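Local coordinates for N-acetyltransferase (Trypanosoma brucei, PDB 3I3G), which probably transfers the acetyl group of acetyl-CoA to D-glucosamine 6-phosphate, an early step on the route to UDP-N-acetylglucosamine, at residues Ile85-Ile99 with Leu121-Leu135. Residues are numbered along the deposited sequence; the frame is centred on the assembly and turned at random.
Sequences IQPKFTRGGRAVGHI and LCEISRSKGCYKVIL
Tyr-131 lays one ring face under CD of Arg-91, from the loop between strands 76-86 and 96-104, 4.1 Å from the ring centroid in a CH-pi contact, with the guanidinium turned 23° from the ring plane; the opposite face carries CG of its neighbour Lys-132. The Arg-94 guanidinium packs a face on Tyr-131 CB. A long, flat-ended arginine suits that place because it can bond while it packs: NE of Arg-94 gives a nearly straight hydrogen bond to Gly-129 O (3.2 Å), which lies in the guanidinium plane. Tyrosine CG sits between the backbone N and the carbonyl carbon (chi1 74°), which carries the ring to the side of strand 96-104, where CE2 meets Val-96 CG2 at 3.5 Å; a water bound to Thr-90 OG1 makes a weak bond to Tyr-131 OH. Gly-129, at positive phi, closes helix 113-127 in a Schellman motif and leads into strand 132-137, which pairs in parallel with strand 96-104: Gly-97 N bonds to Lys-132 O (3.0 Å), and Gly-97 O accepts from Ile-134 N (2.8 Å). Gly-97, lacking a side chain, lets Ser-125 OG and Val-133 CG2 come close; beyond it, the branched, wholly apolar Ile-99 touches both strand and helix, its CD1 against Val-133 CG1 (3.6 Å) and Leu-121 CB. On the other face of the sheet Ile-134 CG1 rides over the His-98 ring. Strand 132-135 pairs antiparallel with the second subunit, extending the sheet. Parallel strands joined through a packed helix form the beta-alpha-beta crossover of the GNAT fold.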
# COMPACT_ATOMS: atom_id res chain seq x y z
N ILE A 85 -3.87 4.12 5.21
CA ILE A 85 -4.48 5.26 4.56
C ILE A 85 -3.42 6.18 3.96
O ILE A 85 -2.63 6.78 4.68
CB ILE A 85 -5.40 6.05 5.51
CG1 ILE A 85 -6.57 5.17 5.96
CG2 ILE A 85 -5.91 7.31 4.83
CD1 ILE A 85 -7.57 5.88 6.85
N GLN A 86 -3.42 6.29 2.63
CA GLN A 86 -2.41 7.07 1.94
C GLN A 86 -3.00 8.28 1.22
O GLN A 86 -3.78 8.13 0.28
CB GLN A 86 -1.65 6.19 0.95
CG GLN A 86 -0.69 5.21 1.61
CD GLN A 86 -0.12 4.21 0.63
OE1 GLN A 86 -0.77 3.82 -0.34
NE2 GLN A 86 1.12 3.79 0.87
N PRO A 87 -2.61 9.48 1.66
CA PRO A 87 -3.04 10.72 1.02
C PRO A 87 -2.39 10.85 -0.35
O PRO A 87 -1.24 10.45 -0.54
CB PRO A 87 -2.51 11.81 1.96
CG PRO A 87 -2.11 11.10 3.22
CD PRO A 87 -1.72 9.73 2.80
N LYS A 88 -3.13 11.40 -1.31
CA LYS A 88 -2.61 11.62 -2.66
C LYS A 88 -2.63 13.10 -2.99
O LYS A 88 -3.38 13.87 -2.39
CB LYS A 88 -3.45 10.86 -3.69
CG LYS A 88 -3.57 9.37 -3.43
CD LYS A 88 -2.20 8.71 -3.40
CE LYS A 88 -2.31 7.21 -3.61
NZ LYS A 88 -2.76 6.88 -4.99
N PHE A 89 -1.80 13.51 -3.95
CA PHE A 89 -1.83 14.88 -4.43
C PHE A 89 -3.01 15.07 -5.37
O PHE A 89 -3.56 16.17 -5.50
CB PHE A 89 -0.52 15.24 -5.15
CG PHE A 89 0.68 15.25 -4.25
CD1 PHE A 89 1.64 14.27 -4.34
CD2 PHE A 89 0.83 16.25 -3.30
CE1 PHE A 89 2.75 14.28 -3.52
CE2 PHE A 89 1.94 16.27 -2.47
CZ PHE A 89 2.89 15.28 -2.58
N THR A 90 -3.39 13.98 -6.03
CA THR A 90 -4.48 14.01 -7.00
C THR A 90 -5.84 14.03 -6.32
O THR A 90 -5.95 13.94 -5.10
CB THR A 90 -4.39 12.83 -7.98
OG1 THR A 90 -4.19 11.61 -7.24
CG2 THR A 90 -3.23 13.02 -8.94
N ARG A 91 -6.89 14.16 -7.13
CA ARG A 91 -8.26 14.26 -6.64
C ARG A 91 -8.38 15.13 -5.39
O ARG A 91 -9.02 14.74 -4.41
CB ARG A 91 -8.85 12.88 -6.39
CG ARG A 91 -10.35 12.90 -6.18
CD ARG A 91 -11.00 11.65 -6.74
NE ARG A 91 -12.43 11.60 -6.45
CZ ARG A 91 -13.25 10.66 -6.91
NH1 ARG A 91 -14.54 10.69 -6.59
NH2 ARG A 91 -12.79 9.70 -7.70
N GLY A 92 -7.76 16.30 -5.43
CA GLY A 92 -7.90 17.28 -4.36
C GLY A 92 -7.41 16.81 -3.00
O GLY A 92 -7.83 17.33 -1.97
N GLY A 93 -6.53 15.82 -3.00
CA GLY A 93 -5.90 15.36 -1.76
C GLY A 93 -6.65 14.27 -1.03
O GLY A 93 -6.31 13.93 0.10
N ARG A 94 -7.69 13.72 -1.65
CA ARG A 94 -8.43 12.62 -1.04
C ARG A 94 -7.57 11.37 -0.97
O ARG A 94 -6.86 11.03 -1.92
CB ARG A 94 -9.74 12.36 -1.78
CG ARG A 94 -10.72 13.52 -1.71
CD ARG A 94 -12.09 13.12 -2.23
NE ARG A 94 -12.74 12.14 -1.36
CZ ARG A 94 -13.92 11.59 -1.62
NH1 ARG A 94 -14.44 10.70 -0.79
NH2 ARG A 94 -14.58 11.92 -2.72
N ALA A 95 -7.62 10.68 0.16
CA ALA A 95 -6.74 9.54 0.40
C ALA A 95 -7.28 8.24 -0.19
O ALA A 95 -8.45 8.14 -0.57
CB ALA A 95 -6.46 9.37 1.89
N VAL A 96 -6.40 7.24 -0.28
CA VAL A 96 -6.79 5.91 -0.71
C VAL A 96 -6.59 4.92 0.43
O VAL A 96 -5.53 4.89 1.06
CB VAL A 96 -5.96 5.45 -1.92
CG1 VAL A 96 -6.20 3.97 -2.20
CG2 VAL A 96 -6.27 6.30 -3.14
N GLY A 97 -7.61 4.13 0.71
CA GLY A 97 -7.52 3.10 1.75
C GLY A 97 -6.96 1.80 1.21
O GLY A 97 -7.56 1.17 0.35
N HIS A 98 -5.80 1.41 1.72
CA HIS A 98 -5.16 0.16 1.32
C HIS A 98 -5.38 -0.91 2.37
O HIS A 98 -4.84 -0.83 3.48
CB HIS A 98 -3.66 0.37 1.12
CG HIS A 98 -3.32 1.34 0.03
ND1 HIS A 98 -2.88 0.93 -1.21
CD2 HIS A 98 -3.36 2.69 -0.01
CE1 HIS A 98 -2.66 2.00 -1.97
NE2 HIS A 98 -2.94 3.07 -1.26
N ILE A 99 -6.18 -1.92 2.03
CA ILE A 99 -6.42 -3.04 2.94
C ILE A 99 -5.38 -4.14 2.70
O ILE A 99 -5.14 -4.54 1.56
CB ILE A 99 -7.84 -3.61 2.79
CG1 ILE A 99 -8.87 -2.60 3.30
CG2 ILE A 99 -7.97 -4.93 3.54
CD1 ILE A 99 -10.30 -3.09 3.26
N LEU A 121 -13.06 -1.73 8.12
CA LEU A 121 -11.97 -0.96 7.52
C LEU A 121 -12.48 0.03 6.48
O LEU A 121 -11.93 1.12 6.32
CB LEU A 121 -10.93 -1.90 6.91
CG LEU A 121 -10.19 -2.80 7.90
CD1 LEU A 121 -9.03 -3.51 7.22
CD2 LEU A 121 -9.70 -1.99 9.09
N CYS A 122 -13.54 -0.36 5.77
CA CYS A 122 -14.14 0.52 4.77
C CYS A 122 -14.76 1.74 5.44
O CYS A 122 -14.68 2.86 4.92
CB CYS A 122 -15.19 -0.22 3.95
SG CYS A 122 -14.51 -1.35 2.72
N GLU A 123 -15.38 1.53 6.60
CA GLU A 123 -15.98 2.63 7.35
C GLU A 123 -14.90 3.59 7.85
O GLU A 123 -15.05 4.80 7.74
CB GLU A 123 -16.80 2.09 8.52
CG GLU A 123 -17.35 3.18 9.43
CD GLU A 123 -18.12 4.24 8.67
OE1 GLU A 123 -18.74 3.91 7.64
OE2 GLU A 123 -18.11 5.41 9.12
N ILE A 124 -13.82 3.03 8.39
CA ILE A 124 -12.70 3.85 8.83
C ILE A 124 -12.17 4.67 7.66
O ILE A 124 -11.96 5.87 7.77
CB ILE A 124 -11.57 2.99 9.41
CG1 ILE A 124 -12.05 2.27 10.67
CG2 ILE A 124 -10.35 3.85 9.72
CD1 ILE A 124 -11.03 1.31 11.25
N SER A 125 -11.96 4.00 6.53
CA SER A 125 -11.52 4.68 5.31
C SER A 125 -12.45 5.84 4.98
O SER A 125 -12.00 6.95 4.71
CB SER A 125 -11.45 3.70 4.14
OG SER A 125 -10.54 2.65 4.41
N ARG A 126 -13.75 5.57 4.98
CA ARG A 126 -14.74 6.61 4.71
C ARG A 126 -14.55 7.81 5.63
O ARG A 126 -14.56 8.95 5.18
CB ARG A 126 -16.16 6.06 4.89
CG ARG A 126 -16.61 5.08 3.81
CD ARG A 126 -18.10 4.79 3.94
NE ARG A 126 -18.56 3.83 2.93
CZ ARG A 126 -18.67 2.53 3.14
NH1 ARG A 126 -19.11 1.74 2.17
NH2 ARG A 126 -18.35 2.01 4.32
N SER A 127 -14.36 7.53 6.92
CA SER A 127 -14.24 8.58 7.92
C SER A 127 -13.03 9.48 7.68
O SER A 127 -13.03 10.65 8.07
CB SER A 127 -14.15 7.97 9.32
OG SER A 127 -12.91 7.31 9.51
N LYS A 128 -12.00 8.94 7.04
CA LYS A 128 -10.77 9.68 6.80
C LYS A 128 -10.79 10.39 5.44
O LYS A 128 -9.79 10.97 5.02
CB LYS A 128 -9.56 8.76 6.90
CG LYS A 128 -9.27 8.24 8.30
CD LYS A 128 -8.82 9.37 9.22
CE LYS A 128 -8.26 8.83 10.53
NZ LYS A 128 -9.26 8.04 11.29
N GLY A 129 -11.93 10.33 4.76
CA GLY A 129 -12.10 11.02 3.49
C GLY A 129 -11.59 10.27 2.27
O GLY A 129 -11.38 10.87 1.22
N CYS A 130 -11.38 8.97 2.42
CA CYS A 130 -10.95 8.15 1.29
C CYS A 130 -12.02 8.11 0.21
O CYS A 130 -13.21 8.04 0.52
CB CYS A 130 -10.63 6.72 1.75
SG CYS A 130 -9.16 6.57 2.79
N TYR A 131 -11.61 8.16 -1.05
CA TYR A 131 -12.55 8.09 -2.16
C TYR A 131 -12.67 6.66 -2.68
O TYR A 131 -13.62 6.32 -3.39
CB TYR A 131 -12.17 9.06 -3.28
CG TYR A 131 -10.98 8.62 -4.10
CD1 TYR A 131 -11.15 7.86 -5.25
CD2 TYR A 131 -9.69 8.98 -3.73
CE1 TYR A 131 -10.06 7.47 -6.01
CE2 TYR A 131 -8.60 8.59 -4.48
CZ TYR A 131 -8.79 7.83 -5.62
OH TYR A 131 -7.71 7.44 -6.37
N LYS A 132 -11.70 5.82 -2.33
CA LYS A 132 -11.73 4.42 -2.72
C LYS A 132 -10.94 3.55 -1.75
O LYS A 132 -10.07 4.04 -1.03
CB LYS A 132 -11.17 4.24 -4.14
CG LYS A 132 -9.66 4.38 -4.24
CD LYS A 132 -9.15 4.04 -5.63
CE LYS A 132 -7.64 4.17 -5.71
NZ LYS A 132 -7.11 3.79 -7.05
N VAL A 133 -11.26 2.26 -1.73
CA VAL A 133 -10.50 1.29 -0.97
C VAL A 133 -10.03 0.20 -1.92
O VAL A 133 -10.80 -0.32 -2.72
CB VAL A 133 -11.35 0.64 0.14
CG1 VAL A 133 -10.55 -0.43 0.87
CG2 VAL A 133 -11.85 1.70 1.12
N ILE A 134 -8.74 -0.13 -1.85
CA ILE A 134 -8.17 -1.14 -2.73
C ILE A 134 -7.42 -2.21 -1.95
O ILE A 134 -6.95 -1.97 -0.84
CB ILE A 134 -7.23 -0.52 -3.78
CG1 ILE A 134 -6.11 0.27 -3.09
CG2 ILE A 134 -8.00 0.38 -4.73
CD1 ILE A 134 -5.08 0.83 -4.04
N LEU A 135 -7.33 -3.39 -2.55
CA LEU A 135 -6.62 -4.50 -1.94
C LEU A 135 -6.26 -5.52 -3.01
O LEU A 135 -6.84 -5.53 -4.09
CB LEU A 135 -7.48 -5.15 -0.85
CG LEU A 135 -8.85 -5.67 -1.27
CD1 LEU A 135 -8.72 -7.01 -1.98
CD2 LEU A 135 -9.76 -5.81 -0.06
O HOH W 1 -6.42 10.21 -6.40